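Local structure of TCP pilus virulence regulatory protein (Vibrio cholerae, 4MLO) at residues Asn28-Phe33 with Phe163-Leu168; Trp34-Ile39 with Glu77-Ser82; Ser55-Leu60 with Leu114-Cys119; Lys62-Gln67 with Ala170-Ser175. The protein probably activates transcription of virulence genes as an AraC-family DNA-binding regulator, and holds palmitoleic acid in a pocket reached by both its cupin-like and helix-turn-helix parts. All coordinates share one frame; numbering follows the deposited sequence. Where two conformers were deposited one is given.

Interaction 1 of 4, residues Asn28-Phe33 with Phe163-Leu168. With PAM (palmitoleic acid), chain E.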
loop_
_atom_site.group_PDB
_atom_site.type_symbol
_atom_site.label_atom_id
_atom_site.label_comp_id
_atom_site.label_asym_id
_atom_site.label_seq_id
_atom_site.Cartn_x
_atom_site.Cartn_y
_atom_site.Cartn_z
ATOM N N ASN A 28 3.153 0.920 -3.071
ATOM C CA ASN A 28 4.598 0.879 -3.305
ATOM C C ASN A 28 5.307 -0.057 -2.342
ATOM O O ASN A 28 6.376 -0.596 -2.662
ATOM C CB ASN A 28 5.186 2.279 -3.162
ATOM C CG ASN A 28 6.632 2.325 -3.561
ATOM O OD1 ASN A 28 6.931 2.163 -4.721
ATOM N ND2 ASN A 28 7.536 2.520 -2.600
ATOM N N ASP A 29 4.749 -0.221 -1.145
ATOM C CA ASP A 29 5.284 -1.067 -0.086
ATOM C C ASP A 29 4.109 -1.648 0.691
ATOM O O ASP A 29 3.012 -1.103 0.656
ATOM C CB ASP A 29 6.182 -0.278 0.868
ATOM C CG ASP A 29 7.568 -0.076 0.294
ATOM O OD1 ASP A 29 8.254 -1.093 0.039
ATOM O OD2 ASP A 29 7.946 1.082 0.072
ATOM N N TYR A 30 4.329 -2.762 1.388
ATOM C CA TYR A 30 3.260 -3.385 2.161
ATOM C C TYR A 30 2.693 -2.390 3.162
ATOM O O TYR A 30 3.443 -1.641 3.788
ATOM C CB TYR A 30 3.760 -4.629 2.904
ATOM C CG TYR A 30 4.110 -5.729 1.975
ATOM C CD1 TYR A 30 5.415 -5.909 1.553
ATOM C CD2 TYR A 30 3.124 -6.556 1.461
ATOM C CE1 TYR A 30 5.738 -6.931 0.631
ATOM C CE2 TYR A 30 3.434 -7.581 0.563
ATOM C CZ TYR A 30 4.741 -7.749 0.160
ATOM O OH TYR A 30 5.049 -8.739 -0.736
ATOM N N LYS A 31 1.356 -2.349 3.269
ATOM C CA LYS A 31 0.681 -1.391 4.153
ATOM C C LYS A 31 -0.338 -2.085 5.038
ATOM O O LYS A 31 -0.955 -3.076 4.657
ATOM C CB LYS A 31 -0.034 -0.271 3.359
ATOM C CG LYS A 31 0.945 0.733 2.794
ATOM C CD LYS A 31 0.265 1.804 2.006
ATOM C CE LYS A 31 1.273 2.584 1.210
ATOM N NZ LYS A 31 1.987 3.538 2.083
ATOM N N MET A 32 -0.537 -1.522 6.228
ATOM C CA MET A 32 -1.575 -1.968 7.138
ATOM C C MET A 32 -2.259 -0.713 7.649
ATOM O O MET A 32 -1.589 0.297 7.883
ATOM C CB MET A 32 -1.001 -2.786 8.296
ATOM C CG MET A 32 -0.248 -4.028 7.845
ATOM S SD MET A 32 0.700 -4.850 9.182
ATOM C CE MET A 32 -0.636 -5.455 10.193
ATOM N N PHE A 33 -3.587 -0.738 7.764
ATOM C CA PHE A 33 -4.246 0.427 8.347
ATOM C C PHE A 33 -5.469 0.008 9.146
ATOM O O PHE A 33 -5.992 -1.098 9.003
ATOM C CB PHE A 33 -4.610 1.492 7.288
ATOM C CG PHE A 33 -5.740 1.128 6.364
ATOM C CD1 PHE A 33 -5.477 0.611 5.102
ATOM C CD2 PHE A 33 -7.068 1.366 6.721
ATOM C CE1 PHE A 33 -6.508 0.313 4.225
ATOM C CE2 PHE A 33 -8.112 1.073 5.842
ATOM C CZ PHE A 33 -7.831 0.544 4.594
ATOM N N PHE A 163 0.321 -13.259 1.033
ATOM C CA PHE A 163 0.458 -11.829 1.261
ATOM C C PHE A 163 1.870 -11.370 0.914
ATOM O O PHE A 163 2.037 -10.488 0.072
ATOM C CB PHE A 163 0.113 -11.466 2.712
ATOM C CG PHE A 163 0.141 -9.979 2.983
ATOM C CD1 PHE A 163 1.033 -9.443 3.903
ATOM C CD2 PHE A 163 -0.704 -9.116 2.286
ATOM C CE1 PHE A 163 1.085 -8.095 4.140
ATOM C CE2 PHE A 163 -0.653 -7.733 2.520
ATOM C CZ PHE A 163 0.233 -7.243 3.457
ATOM N N ILE A 164 2.892 -12.002 1.488
ATOM C CA ILE A 164 4.281 -11.652 1.161
ATOM C C ILE A 164 4.658 -12.378 -0.129
ATOM O O ILE A 164 4.978 -13.572 -0.143
ATOM C CB ILE A 164 5.253 -11.974 2.297
ATOM C CG1 ILE A 164 4.801 -11.311 3.607
ATOM C CG2 ILE A 164 6.683 -11.537 1.912
ATOM C CD1 ILE A 164 4.630 -9.788 3.513
ATOM N N THR A 165 4.657 -11.627 -1.215
ATOM C CA THR A 165 4.886 -12.165 -2.547
ATOM C C THR A 165 6.329 -12.580 -2.717
ATOM O O THR A 165 7.232 -12.035 -2.091
ATOM C CB THR A 165 4.520 -11.126 -3.606
ATOM O OG1 THR A 165 3.142 -10.764 -3.435
ATOM C CG2 THR A 165 4.702 -11.675 -4.999
ATOM N N ASP A 166 6.536 -13.544 -3.610
ATOM C CA ASP A 166 7.871 -14.041 -3.890
ATOM C C ASP A 166 8.733 -13.009 -4.617
ATOM O O ASP A 166 8.259 -12.266 -5.487
ATOM C CB ASP A 166 7.782 -15.304 -4.728
ATOM C CG ASP A 166 9.119 -15.956 -4.895
ATOM O OD1 ASP A 166 9.448 -16.834 -4.076
ATOM O OD2 ASP A 166 9.853 -15.555 -5.820
ATOM N N ASP A 167 10.034 -13.030 -4.304
ATOM C CA ASP A 167 10.967 -12.027 -4.815
ATOM C C ASP A 167 11.025 -11.993 -6.339
ATOM O O ASP A 167 11.375 -10.960 -6.913
ATOM C CB ASP A 167 12.378 -12.296 -4.281
ATOM C CG ASP A 167 12.503 -12.046 -2.801
ATOM O OD1 ASP A 167 12.435 -10.867 -2.389
ATOM O OD2 ASP A 167 12.698 -13.032 -2.057
ATOM N N LEU A 168 10.689 -13.093 -7.002
ATOM C CA LEU A 168 10.845 -13.233 -8.441
ATOM C C LEU A 168 9.604 -12.838 -9.237
ATOM O O LEU A 168 9.603 -12.982 -10.453
ATOM C CB LEU A 168 11.220 -14.681 -8.775
HETATM C C1 PAM E . -0.371 6.684 2.259
HETATM O O1 PAM E . -0.212 7.044 3.457
HETATM O O2 PAM E . 0.453 5.932 1.688
HETATM C C2 PAM E . -1.552 7.175 1.468
HETATM C C3 PAM E . -2.412 6.016 0.940
HETATM C C4 PAM E . -2.940 5.192 2.112
HETATM C C5 PAM E . -3.865 4.063 1.670
HETATM C C6 PAM E . -4.244 3.169 2.849
HETATM C C7 PAM E . -5.026 3.909 3.933
HETATM C C8 PAM E . -6.412 4.293 3.444
HETATM C C9 PAM E . -7.191 5.099 4.478
HETATM C C10 PAM E . -6.956 6.388 4.748
HETATM C C11 PAM E . -5.846 7.177 4.074
HETATM C C12 PAM E . -6.177 8.660 3.907
HETATM C C13 PAM E . -5.176 9.257 2.915
HETATM C C14 PAM E . -5.599 10.565 2.278
HETATM C C15 PAM E . -6.922 10.444 1.532
HETATM C C16 PAM E . -7.051 11.474 0.439
HETATM O O HOH W 1 7.546 -9.387 -1.231
HETATM O O HOH W 2 3.790 -8.146 -3.693
#
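Where the loop between helices 141-159 and 170-180 passes strand 31-35 of the cupin-like domain, Y30 is laid against F163, I164 and T165. The two rings meet edge-to-face: the Y30 edge points at the F163 face, with planes at 60° and CD2 of Y30 3.6 Å from CZ of F163. F163 reaches this position with CG anti to its backbone N (chi1 -176°). One face of the Y30 ring carries CD1 of I164, almost over the centre and 3.9 Å from the centroid, a CH-pi contact. At the far end of the ring, T165 N donates to Y30 OH over 3.0 Å with an N-H...O angle of 154°. Water 1, in the plane of the ring, lies 2.6 Å from Y30 OH and donates to T165 O. Water 2, bonded to T165 OG1, is at longer range from Y30 OH (3.3 Å). The next residue serves the ligand: K31 NZ donates to O2 of palmitoleic acid over 2.9 Å and is also hydrogen-bonded to T85. F33 turns a ring face to the acyl chain, C7 of the ligand lying toward the rim, 3.5 Å from CD1 of F33. The phenol oxygen of Y30 is thus held by a backbone N-H and a close water while its ring meets I164 and F163, which ties this loop to a strand that lines the fatty-acid pocket.

Interaction 2 of 4, residues Trp34-Ile39 with Glu77-Ser82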
loop_
_atom_site.group_PDB
_atom_site.type_symbol
_atom_site.label_atom_id
_atom_site.label_comp_id
_atom_site.label_asym_id
_atom_site.label_seq_id
_atom_site.Cartn_x
_atom_site.Cartn_y
_atom_site.Cartn_z
ATOM N N TRP A 34 -5.881 0.906 10.043
ATOM C CA TRP A 34 -7.042 0.684 10.898
ATOM C C TRP A 34 -7.460 2.011 11.506
ATOM O O TRP A 34 -6.666 2.950 11.607
ATOM C CB TRP A 34 -6.753 -0.336 12.003
ATOM C CG TRP A 34 -5.741 0.132 12.984
ATOM C CD1 TRP A 34 -5.986 0.723 14.186
ATOM C CD2 TRP A 34 -4.313 0.058 12.857
ATOM N NE1 TRP A 34 -4.799 1.038 14.805
ATOM C CE2 TRP A 34 -3.761 0.628 14.018
ATOM C CE3 TRP A 34 -3.448 -0.422 11.867
ATOM C CZ2 TRP A 34 -2.388 0.720 14.225
ATOM C CZ3 TRP A 34 -2.083 -0.329 12.078
ATOM C CH2 TRP A 34 -1.569 0.248 13.248
ATOM N N ILE A 35 -8.721 2.068 11.924
ATOM C CA ILE A 35 -9.292 3.251 12.559
ATOM C C ILE A 35 -9.149 3.117 14.072
ATOM O O ILE A 35 -9.058 2.005 14.610
ATOM C CB ILE A 35 -10.765 3.431 12.123
ATOM C CG1 ILE A 35 -11.648 2.291 12.650
ATOM C CG2 ILE A 35 -10.858 3.540 10.590
ATOM C CD1 ILE A 35 -13.129 2.434 12.303
ATOM N N ASP A 36 -9.113 4.255 14.780
ATOM C CA ASP A 36 -8.829 4.227 16.212
ATOM C C ASP A 36 -10.085 4.202 17.069
ATOM O O ASP A 36 -9.985 4.039 18.291
ATOM C CB ASP A 36 -7.975 5.431 16.612
ATOM C CG ASP A 36 -8.752 6.733 16.582
ATOM O OD1 ASP A 36 -9.816 6.805 15.924
ATOM O OD2 ASP A 36 -8.281 7.699 17.205
ATOM N N SER A 37 -11.255 4.350 16.463
ATOM C CA SER A 37 -12.494 4.495 17.212
ATOM C C SER A 37 -13.642 4.483 16.220
ATOM O O SER A 37 -13.458 4.707 15.016
ATOM C CB SER A 37 -12.516 5.786 18.034
ATOM O OG SER A 37 -12.422 6.917 17.190
ATOM N N GLY A 38 -14.819 4.214 16.741
ATOM C CA GLY A 38 -16.000 4.256 15.938
ATOM C C GLY A 38 -16.036 3.132 14.918
ATOM O O GLY A 38 -15.393 2.087 15.056
ATOM N N ILE A 39 -16.815 3.379 13.870
ATOM C CA ILE A 39 -17.076 2.412 12.816
ATOM C C ILE A 39 -16.857 3.110 11.484
ATOM O O ILE A 39 -17.064 4.318 11.353
ATOM C CB ILE A 39 -18.510 1.841 12.903
ATOM C CG1 ILE A 39 -18.737 1.151 14.247
ATOM C CG2 ILE A 39 -18.783 0.869 11.761
ATOM C CD1 ILE A 39 -17.901 -0.104 14.459
ATOM N N GLU A 77 -17.992 11.740 15.331
ATOM C CA GLU A 77 -16.798 12.420 15.803
ATOM C C GLU A 77 -15.660 12.143 14.829
ATOM O O GLU A 77 -15.772 11.296 13.940
ATOM C CB GLU A 77 -16.418 11.946 17.212
ATOM N N ASN A 78 -14.549 12.852 15.017
ATOM C CA ASN A 78 -13.351 12.564 14.240
ATOM C C ASN A 78 -12.859 11.150 14.523
ATOM O O ASN A 78 -12.818 10.704 15.669
ATOM C CB ASN A 78 -12.243 13.569 14.561
ATOM C CG ASN A 78 -10.915 13.229 13.857
ATOM O OD1 ASN A 78 -10.692 13.621 12.708
ATOM N ND2 ASN A 78 -10.035 12.505 14.551
ATOM N N ILE A 79 -12.493 10.446 13.452
ATOM C CA ILE A 79 -11.782 9.172 13.515
ATOM C C ILE A 79 -10.366 9.437 13.041
ATOM O O ILE A 79 -10.160 10.236 12.120
ATOM C CB ILE A 79 -12.447 8.110 12.617
ATOM C CG1 ILE A 79 -13.779 7.648 13.214
ATOM C CG2 ILE A 79 -11.517 6.919 12.398
ATOM C CD1 ILE A 79 -14.573 6.768 12.254
ATOM N N ASN A 80 -9.401 8.775 13.664
ATOM C CA ASN A 80 -8.027 8.772 13.186
ATOM C C ASN A 80 -7.747 7.454 12.493
ATOM O O ASN A 80 -7.965 6.378 13.077
ATOM C CB ASN A 80 -7.034 8.986 14.327
ATOM C CG ASN A 80 -7.156 10.370 14.935
ATOM O OD1 ASN A 80 -7.356 11.348 14.222
ATOM N ND2 ASN A 80 -7.066 10.450 16.254
ATOM N N VAL A 81 -7.221 7.533 11.269
ATOM C CA VAL A 81 -6.815 6.343 10.520
ATOM C C VAL A 81 -5.299 6.234 10.582
ATOM O O VAL A 81 -4.578 7.097 10.069
ATOM C CB VAL A 81 -7.295 6.392 9.062
ATOM C CG1 VAL A 81 -7.074 5.048 8.381
ATOM C CG2 VAL A 81 -8.760 6.773 9.003
ATOM N N SER A 82 -4.817 5.146 11.188
ATOM C CA SER A 82 -3.394 4.893 11.279
ATOM C C SER A 82 -2.978 4.012 10.118
ATOM O O SER A 82 -3.672 3.047 9.784
ATOM C CB SER A 82 -3.051 4.208 12.604
ATOM O OG SER A 82 -3.412 5.015 13.704
HETATM O O HOH W 3 -5.744 4.209 14.140
#
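The side chains of D36 and N80 cross at a slant, their carboxylate and amide planes 52° apart. CG of D36 sits between its backbone N and carbonyl carbon (chi1 72°), on the way to N80. N80 N donates to D36 OD1 over 3.0 Å in a fairly straight bond (165°) that arrives from above the carboxylate plane; S37 OG reaches the same oxygen from the opposite face, and ND2 of N80 adds a weak bond to OD2. D36 N in turn donates to N80 O, so the two residues are tied both ways. This pairing ends an antiparallel ladder between strands 31-35 and 79-86 in the five-stranded sheet of the cupin-like domain: W34 and S82 form a hydrogen-bonded pair, I35 and V81 a non-hydrogen-bonded one. On the W34 face of the sheet, S82 CB lies over the six-membered ring, off toward its rim and 4.1 Å from the centroid, and helix 121-131 covers the indole. Water 3 donates to W34 O and N80 O. I35 crosses I79, CB to CG2 3.6 Å, beside V81, which touches the palmitoleic acid.

Interaction 3 of 4, residues Ser55-Leu60 with Leu114-Cys119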
loop_
_atom_site.group_PDB
_atom_site.type_symbol
_atom_site.label_atom_id
_atom_site.label_comp_id
_atom_site.label_asym_id
_atom_site.label_seq_id
_atom_site.Cartn_x
_atom_site.Cartn_y
_atom_site.Cartn_z
ATOM N N SER A 55 -12.240 -0.515 15.507
ATOM C CA SER A 55 -10.879 -0.175 15.887
ATOM C C SER A 55 -9.967 -1.386 16.055
ATOM O O SER A 55 -8.766 -1.194 16.254
ATOM C CB SER A 55 -10.888 0.641 17.181
ATOM O OG SER A 55 -11.342 -0.147 18.265
ATOM N N SER A 56 -10.482 -2.610 15.944
ATOM C CA SER A 56 -9.637 -3.803 15.925
ATOM C C SER A 56 -9.528 -4.446 14.546
ATOM O O SER A 56 -8.865 -5.483 14.407
ATOM C CB SER A 56 -10.157 -4.830 16.929
ATOM O OG SER A 56 -9.837 -4.420 18.245
ATOM N N SER A 57 -10.166 -3.878 13.534
ATOM C CA SER A 57 -10.079 -4.409 12.178
ATOM C C SER A 57 -8.816 -3.877 11.511
ATOM O O SER A 57 -8.677 -2.664 11.315
ATOM C CB SER A 57 -11.309 -4.001 11.365
ATOM O OG SER A 57 -12.537 -4.366 11.982
ATOM N N ILE A 58 -7.914 -4.777 11.123
ATOM C CA ILE A 58 -6.714 -4.405 10.383
ATOM C C ILE A 58 -6.937 -4.729 8.911
ATOM O O ILE A 58 -7.286 -5.873 8.569
ATOM C CB ILE A 58 -5.476 -5.163 10.902
ATOM C CG1 ILE A 58 -5.298 -4.996 12.406
ATOM C CG2 ILE A 58 -4.208 -4.700 10.155
ATOM C CD1 ILE A 58 -5.077 -3.584 12.859
ATOM N N ILE A 59 -6.675 -3.750 8.042
ATOM C CA ILE A 59 -6.700 -3.946 6.599
ATOM C C ILE A 59 -5.257 -4.009 6.123
ATOM O O ILE A 59 -4.449 -3.131 6.442
ATOM C CB ILE A 59 -7.454 -2.824 5.871
ATOM C CG1 ILE A 59 -8.853 -2.629 6.500
ATOM C CG2 ILE A 59 -7.552 -3.142 4.397
ATOM C CD1 ILE A 59 -9.762 -3.817 6.354
ATOM N N LEU A 60 -4.932 -5.056 5.382
ATOM C CA LEU A 60 -3.602 -5.235 4.834
ATOM C C LEU A 60 -3.669 -5.044 3.330
ATOM O O LEU A 60 -4.485 -5.687 2.664
ATOM C CB LEU A 60 -3.074 -6.626 5.160
ATOM C CG LEU A 60 -2.875 -6.948 6.645
ATOM C CD1 LEU A 60 -4.177 -7.472 7.283
ATOM C CD2 LEU A 60 -1.744 -7.915 6.836
ATOM N N LEU A 114 -6.315 -7.226 -0.805
ATOM C CA LEU A 114 -6.782 -6.453 0.339
ATOM C C LEU A 114 -7.361 -7.450 1.331
ATOM O O LEU A 114 -8.319 -8.162 1.012
ATOM C CB LEU A 114 -7.819 -5.401 -0.089
ATOM C CG LEU A 114 -8.347 -4.428 0.967
ATOM C CD1 LEU A 114 -8.926 -3.198 0.266
ATOM C CD2 LEU A 114 -9.400 -5.031 1.875
ATOM N N LEU A 115 -6.743 -7.555 2.502
ATOM C CA LEU A 115 -7.065 -8.600 3.464
ATOM C C LEU A 115 -7.444 -7.945 4.787
ATOM O O LEU A 115 -6.976 -6.853 5.113
ATOM C CB LEU A 115 -5.893 -9.571 3.636
ATOM C CG LEU A 115 -5.281 -10.170 2.348
ATOM C CD1 LEU A 115 -4.101 -11.046 2.713
ATOM C CD2 LEU A 115 -6.285 -10.992 1.573
ATOM N N LEU A 116 -8.395 -8.562 5.481
ATOM C CA LEU A 116 -8.866 -8.119 6.788
ATOM C C LEU A 116 -8.427 -9.099 7.871
ATOM O O LEU A 116 -8.521 -10.323 7.696
ATOM C CB LEU A 116 -10.399 -7.996 6.780
ATOM C CG LEU A 116 -11.128 -7.630 8.080
ATOM C CD1 LEU A 116 -11.250 -6.127 8.214
ATOM C CD2 LEU A 116 -12.498 -8.285 8.133
ATOM N N TRP A 117 -7.975 -8.573 9.005
ATOM C CA TRP A 117 -7.781 -9.387 10.200
ATOM C C TRP A 117 -8.441 -8.699 11.389
ATOM O O TRP A 117 -8.142 -7.539 11.686
ATOM C CB TRP A 117 -6.304 -9.650 10.481
ATOM C CG TRP A 117 -6.133 -10.548 11.650
ATOM C CD1 TRP A 117 -5.850 -10.177 12.930
ATOM C CD2 TRP A 117 -6.253 -11.988 11.667
ATOM N NE1 TRP A 117 -5.774 -11.280 13.735
ATOM C CE2 TRP A 117 -6.022 -12.405 12.988
ATOM C CE3 TRP A 117 -6.523 -12.956 10.687
ATOM C CZ2 TRP A 117 -6.065 -13.747 13.367
ATOM C CZ3 TRP A 117 -6.561 -14.296 11.061
ATOM C CH2 TRP A 117 -6.332 -14.678 12.393
ATOM N N ASN A 118 -9.343 -9.411 12.059
ATOM C CA ASN A 118 -9.977 -8.911 13.277
ATOM C C ASN A 118 -9.094 -9.252 14.472
ATOM O O ASN A 118 -8.925 -10.431 14.816
ATOM C CB ASN A 118 -11.374 -9.499 13.412
ATOM C CG ASN A 118 -12.342 -8.932 12.390
ATOM O OD1 ASN A 118 -12.524 -7.716 12.295
ATOM N ND2 ASN A 118 -12.975 -9.812 11.624
ATOM N N CYS A 119 -8.528 -8.225 15.105
ATOM C CA CYS A 119 -7.475 -8.409 16.101
ATOM C C CYS A 119 -8.000 -8.783 17.478
ATOM O O CYS A 119 -9.076 -8.350 17.896
ATOM C CB CYS A 119 -6.668 -7.132 16.283
ATOM S SG CYS A 119 -5.448 -6.889 15.048
#
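Five backbone hydrogen bonds join S56, I58 and L60 to C119, W117 and L115. I58 N donates to W117 O over 2.8 Å, nearly straight at 173°, and W117 N returns the bond to I58 O; L60 and L115 exchange a second such pair, and C119 N closes the end on S56 O. Between these rungs lie CA-H...O contacts, among them L116 CA to I58 O at 3.3 Å. The result is a regular antiparallel ladder, the N-to-C directions of the two short segments 158° apart, that adds 114-118 as an outermost strand to the five-stranded sheet of the cupin-like domain. Apolar contacts differ on the two faces. Beside the S57 and N118 pair, L116, its CG anti to the backbone N (chi1 176°), brings CD1 to 3.3 Å from I59 CD1, tighter than usual, and I59 CG2 meets L114 CD2 at 3.7 Å. The other face carries I58, L60, L115 and W117: CG1 of I58 touches SG of C119 at 3.3 Å, SG itself lying in plane at the edge of the W117 ring, and helix 141-159 packs over L115 and W117. Among polar side chains, S57 OG lies 3.4 Å from N118 OD1, at most a weak bond; the firmer partner of S57 OG is N54 N.

Interaction 4 of 4, residues Lys62-Gln67 with Ala170-Ser175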
loop_
_atom_site.group_PDB
_atom_site.type_symbol
_atom_site.label_atom_id
_atom_site.label_comp_id
_atom_site.label_asym_id
_atom_site.label_seq_id
_atom_site.Cartn_x
_atom_site.Cartn_y
_atom_site.Cartn_z
ATOM N N LYS A 62 -1.475 -5.393 -0.242
ATOM C CA LYS A 62 -0.303 -6.087 -0.772
ATOM C C LYS A 62 0.538 -5.164 -1.645
ATOM O O LYS A 62 0.023 -4.384 -2.455
ATOM C CB LYS A 62 -0.734 -7.309 -1.580
ATOM C CG LYS A 62 0.414 -8.190 -1.944
ATOM C CD LYS A 62 0.018 -9.216 -2.968
ATOM C CE LYS A 62 -1.086 -10.068 -2.486
ATOM N NZ LYS A 62 -1.304 -11.178 -3.468
ATOM N N LYS A 63 1.851 -5.275 -1.494
ATOM C CA LYS A 63 2.771 -4.520 -2.326
ATOM C C LYS A 63 2.548 -4.868 -3.786
ATOM O O LYS A 63 2.292 -6.029 -4.130
ATOM C CB LYS A 63 4.212 -4.842 -1.933
ATOM C CG LYS A 63 5.232 -3.978 -2.636
ATOM C CD LYS A 63 6.672 -4.400 -2.329
ATOM C CE LYS A 63 7.631 -3.491 -3.062
ATOM N NZ LYS A 63 9.052 -3.931 -2.993
ATOM N N ASN A 64 2.624 -3.835 -4.629
ATOM C CA ASN A 64 2.481 -3.875 -6.091
ATOM C C ASN A 64 1.046 -4.085 -6.525
ATOM O O ASN A 64 0.781 -4.278 -7.704
ATOM C CB ASN A 64 3.377 -4.929 -6.750
ATOM C CG ASN A 64 4.840 -4.608 -6.592
ATOM O OD1 ASN A 64 5.252 -3.453 -6.657
ATOM N ND2 ASN A 64 5.637 -5.629 -6.330
ATOM N N SER A 65 0.094 -4.017 -5.601
ATOM C CA SER A 65 -1.283 -4.097 -6.022
ATOM C C SER A 65 -1.745 -2.724 -6.512
ATOM O O SER A 65 -1.135 -1.700 -6.222
ATOM C CB SER A 65 -2.178 -4.587 -4.880
ATOM O OG SER A 65 -2.152 -3.696 -3.767
ATOM N N ILE A 66 -2.846 -2.723 -7.248
ATOM C CA ILE A 66 -3.485 -1.504 -7.742
ATOM C C ILE A 66 -4.872 -1.480 -7.130
ATOM O O ILE A 66 -5.747 -2.266 -7.517
ATOM C CB ILE A 66 -3.555 -1.461 -9.275
ATOM C CG1 ILE A 66 -2.161 -1.481 -9.886
ATOM C CG2 ILE A 66 -4.347 -0.223 -9.744
ATOM C CD1 ILE A 66 -1.280 -0.346 -9.496
ATOM N N GLN A 67 -5.078 -0.573 -6.176
ATOM C CA GLN A 67 -6.273 -0.574 -5.344
ATOM C C GLN A 67 -7.362 0.354 -5.874
ATOM O O GLN A 67 -7.086 1.435 -6.409
ATOM C CB GLN A 67 -5.902 -0.171 -3.924
ATOM C CG GLN A 67 -4.934 -1.132 -3.228
ATOM C CD GLN A 67 -5.588 -2.436 -2.832
ATOM O OE1 GLN A 67 -6.797 -2.517 -2.705
ATOM N NE2 GLN A 67 -4.767 -3.467 -2.580
ATOM N N ALA A 170 6.831 -11.234 -11.501
ATOM C CA ALA A 170 7.020 -10.361 -12.663
ATOM C C ALA A 170 6.517 -8.946 -12.411
ATOM O O ALA A 170 7.081 -7.984 -12.947
ATOM C CB ALA A 170 6.314 -10.920 -13.887
ATOM N N MET A 171 5.478 -8.777 -11.586
ATOM C CA MET A 171 5.032 -7.423 -11.308
ATOM C C MET A 171 6.073 -6.659 -10.521
ATOM O O MET A 171 6.278 -5.456 -10.744
ATOM C CB MET A 171 3.709 -7.414 -10.547
ATOM C CG MET A 171 3.148 -6.006 -10.327
ATOM S SD MET A 171 2.659 -5.143 -11.863
ATOM C CE MET A 171 2.124 -3.571 -11.169
ATOM N N GLU A 172 6.725 -7.331 -9.575
ATOM C CA GLU A 172 7.804 -6.683 -8.831
ATOM C C GLU A 172 8.950 -6.319 -9.773
ATOM O O GLU A 172 9.554 -5.253 -9.640
ATOM C CB GLU A 172 8.263 -7.594 -7.691
ATOM C CG GLU A 172 9.593 -7.211 -7.072
ATOM C CD GLU A 172 9.569 -5.921 -6.298
ATOM O OE1 GLU A 172 8.471 -5.425 -5.951
ATOM O OE2 GLU A 172 10.676 -5.406 -6.028
ATOM N N LYS A 173 9.242 -7.175 -10.761
ATOM C CA LYS A 173 10.291 -6.830 -11.715
ATOM C C LYS A 173 9.928 -5.571 -12.502
ATOM O O LYS A 173 10.769 -4.690 -12.700
ATOM C CB LYS A 173 10.550 -7.993 -12.670
ATOM C CG LYS A 173 11.282 -9.165 -12.048
ATOM C CD LYS A 173 11.555 -10.219 -13.121
ATOM C CE LYS A 173 12.042 -11.521 -12.517
ATOM N NZ LYS A 173 13.257 -11.315 -11.689
ATOM N N ILE A 174 8.689 -5.489 -12.979
ATOM C CA ILE A 174 8.246 -4.310 -13.728
ATOM C C ILE A 174 8.296 -3.072 -12.848
ATOM O O ILE A 174 8.856 -2.043 -13.223
ATOM C CB ILE A 174 6.831 -4.529 -14.278
ATOM C CG1 ILE A 174 6.790 -5.689 -15.307
ATOM C CG2 ILE A 174 6.248 -3.223 -14.818
ATOM C CD1 ILE A 174 5.370 -6.093 -15.635
ATOM N N SER A 175 7.667 -3.145 -11.667
ATOM C CA SER A 175 7.601 -2.000 -10.769
ATOM C C SER A 175 8.981 -1.538 -10.335
ATOM O O SER A 175 9.256 -0.337 -10.270
ATOM C CB SER A 175 6.749 -2.358 -9.554
ATOM O OG SER A 175 5.480 -2.842 -9.973
HETATM O O HOH W 4 8.513 -2.659 -6.486
#
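K63 and N64, the middle residues of a type II beta turn from K62 to S65, both reach E172 on helix 170-180. The chain of K63 runs extended from its CG, and NZ forms a weak salt bridge with E172 OE1 at 3.4 Å; its stronger partner is D88. N64 follows, at positive phi (74°), with its CB directed at the helix. Its ND2 donates to E172 OE1 over 2.9 Å, almost straight at 172°, in the amide plane and onto the anti lone pair. OE1 thus takes N64, K63 and a donating water 4, a cluster that would probably stabilise its negative charge. N64 OD1 is hydrogen-bonded to Y26, and CB of N64 rests 3.7 Å from CG of M171. Behind the turn, S65 OG donates to K62 O over 2.6 Å and accepts from NE2 of Q67 where strand 66-73 begins. The arrangement is that of a type II turn that carries the chain from one sheet of the cupin-like domain to the other, docked through its tip on the start of helix 170-180.

Overall arrangement
Interactions 2 and 3 supply two of the strand pairings of the five-stranded sheet: strand 31-35 meets strand 79-86 in interaction 2, strand 57-61 meets strand 114-118 in interaction 3, and strands 31-35 and 57-61 are themselves neighbours. Both are only partly buried and rest chiefly on backbone ladders, interaction 2 ending in a polar D36-N80 exchange at an exposed turn. Interactions 1 and 4, centres about 8 Å apart, are buried and rely on side chains, joining strand 31-35 and the turn after strand 57-61 to loop 163-168 and helix 170-180. An aromatic ring packed by F163 and I164, its hydroxyl bonded to backbone and water, marks interaction 1; a carboxylate gripped by amide and ammonium marks interaction 4.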